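Local coordinates for protein SOSEKI 4 (Arabidopsis thaliana, PDB 6RSN), which polymerises through its DIX-like domain with other SOSEKI proteins, interprets polarity cues, can influence cell division orientation, and promotes auxin biosynthesis and signalling, at residues A[37-40]-A[41-45]. The protein carries 1 engineered substitution. Numbering follows the deposited sequence.
Sequences KDVI and NRLND
K37, D38, V39 and I40 accept backbone hydrogen bonds from N41, R42, L43 and N44, the four i-to-i+4 bonds that join 37-40 to 41-45 in helix 36-47. N41 N donates to K37 O at 2.8 Å and N44 N to I40 O at 2.8 Å, the latter nearly straight, with an N-H...O angle of 166°. L43 N reaches V39 O at 2.9 Å; R42 N lies farther from D38 O, at 3.1 Å, and its bond is more bent, at 151°.

Apolar contact comes from V39 and L43, one turn apart and pointing the same way: V39 CG1 lies 4.1 Å from L43 CD1. The valine branch that makes this contact stands opposite its own backbone N about the first torsion (chi1 177°). L43 continues inward against I24 and W57.

On the I40 face, the end of the N44 side chain folds back over the preceding turn, its CG 3.1 Å from I40 O, while the amide passes I40 CG2 at a slant. Replacing N44 with an alanine would probably uncover the flank of I40 CG2 and remove the side-chain contact with N49.

Polar ends on the other flank tie the helix to its surroundings. The D38 carboxylate accepts hydrogen bonds from S29 OG and Y35 N, and R42, bent at its second torsion, donates from NE to E25 O. I40 also touches W57; from helix 49-52, A52 meets both I40 and L43, and M51 meets L43. Thus 37-40 and 41-45 make up successive turns of an amphipathic alpha-helix packed against the mixed sheet of a ubiquitin-like fold, here the DIX-like oligomerization domain.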
loop_
_atom_site.group_PDB
_atom_site.type_symbol
_atom_site.label_atom_id
_atom_site.label_comp_id
_atom_site.label_asym_id
_atom_site.label_seq_id
_atom_site.Cartn_x
_atom_site.Cartn_y
_atom_site.Cartn_z
ATOM N N LYS A 37 6.612 -3.466 -4.660
ATOM C CA LYS A 37 6.596 -4.812 -5.197
ATOM C C LYS A 37 6.444 -5.844 -4.064
ATOM O O LYS A 37 5.835 -6.872 -4.292
ATOM C CB LYS A 37 7.847 -5.090 -6.048
ATOM C CG LYS A 37 9.144 -5.021 -5.285
ATOM C CD LYS A 37 10.410 -5.256 -6.139
ATOM C CE LYS A 37 11.518 -5.828 -5.280
ATOM N NZ LYS A 37 12.308 -4.790 -4.563
ATOM N N ASP A 38 6.979 -5.603 -2.849
ATOM C CA ASP A 38 6.832 -6.553 -1.736
ATOM C C ASP A 38 5.346 -6.704 -1.345
ATOM O O ASP A 38 4.856 -7.827 -1.117
ATOM C CB ASP A 38 7.635 -6.134 -0.514
ATOM C CG ASP A 38 9.130 -6.077 -0.809
ATOM O OD1 ASP A 38 9.601 -6.978 -1.484
ATOM O OD2 ASP A 38 9.798 -5.133 -0.372
ATOM N N VAL A 39 4.638 -5.552 -1.248
ATOM C CA VAL A 39 3.205 -5.462 -0.947
ATOM C C VAL A 39 2.399 -6.146 -2.036
ATOM O O VAL A 39 1.539 -6.995 -1.745
ATOM C CB VAL A 39 2.744 -4.013 -0.778
ATOM C CG1 VAL A 39 1.213 -3.981 -0.540
ATOM C CG2 VAL A 39 3.562 -3.326 0.331
ATOM N N ILE A 40 2.739 -5.860 -3.297
ATOM C CA ILE A 40 2.003 -6.448 -4.407
ATOM C C ILE A 40 2.212 -7.970 -4.448
ATOM O O ILE A 40 1.276 -8.745 -4.660
ATOM C CB ILE A 40 2.413 -5.792 -5.737
ATOM C CG1 ILE A 40 2.137 -4.282 -5.751
ATOM C CG2 ILE A 40 1.740 -6.509 -6.894
ATOM C CD1 ILE A 40 0.752 -3.890 -5.485
ATOM N N ASN A 41 3.457 -8.423 -4.199
ATOM C CA ASN A 41 3.667 -9.872 -4.124
ATOM C C ASN A 41 2.803 -10.556 -3.064
ATOM O O ASN A 41 2.265 -11.671 -3.266
ATOM C CB ASN A 41 5.147 -10.192 -3.864
ATOM C CG ASN A 41 5.982 -9.901 -5.089
ATOM O OD1 ASN A 41 5.477 -9.955 -6.211
ATOM N ND2 ASN A 41 7.258 -9.590 -4.908
ATOM N N ARG A 42 2.666 -9.921 -1.912
ATOM C CA ARG A 42 1.862 -10.488 -0.839
ATOM C C ARG A 42 0.392 -10.474 -1.244
ATOM O O ARG A 42 -0.346 -11.430 -0.975
ATOM C CB ARG A 42 2.077 -9.689 0.453
ATOM C CG ARG A 42 1.206 -10.117 1.640
ATOM C CD ARG A 42 1.491 -11.598 1.835
ATOM N NE ARG A 42 1.031 -11.982 3.172
ATOM C CZ ARG A 42 0.833 -13.218 3.559
ATOM N NH1 ARG A 42 1.088 -14.220 2.738
ATOM N NH2 ARG A 42 0.416 -13.472 4.796
ATOM N N LEU A 43 -0.068 -9.353 -1.830
ATOM C CA LEU A 43 -1.475 -9.351 -2.267
ATOM C C LEU A 43 -1.725 -10.413 -3.340
ATOM O O LEU A 43 -2.808 -11.012 -3.410
ATOM C CB LEU A 43 -1.850 -7.959 -2.814
ATOM C CG LEU A 43 -2.039 -6.911 -1.724
ATOM C CD1 LEU A 43 -2.161 -5.520 -2.349
ATOM C CD2 LEU A 43 -3.255 -7.222 -0.845
ATOM N N ASN A 44 -0.793 -10.572 -4.276
ATOM C CA ASN A 44 -0.952 -11.609 -5.296
ATOM C C ASN A 44 -1.149 -12.961 -4.630
ATOM O O ASN A 44 -1.971 -13.771 -5.107
ATOM C CB ASN A 44 0.290 -11.661 -6.215
ATOM C CG ASN A 44 0.367 -10.436 -7.118
ATOM O OD1 ASN A 44 -0.532 -9.628 -7.223
ATOM N ND2 ASN A 44 1.480 -10.283 -7.826
ATOM N N ASP A 45 -0.371 -13.229 -3.556
ATOM C CA ASP A 45 -0.529 -14.526 -2.866
ATOM C C ASP A 45 -1.894 -14.653 -2.177
ATOM O O ASP A 45 -2.582 -15.689 -2.255
ATOM C CB ASP A 45 0.624 -14.728 -1.879
ATOM C CG ASP A 45 1.943 -15.067 -2.561
ATOM O OD1 ASP A 45 1.931 -15.466 -3.772
ATOM O OD2 ASP A 45 2.978 -14.989 -1.872
#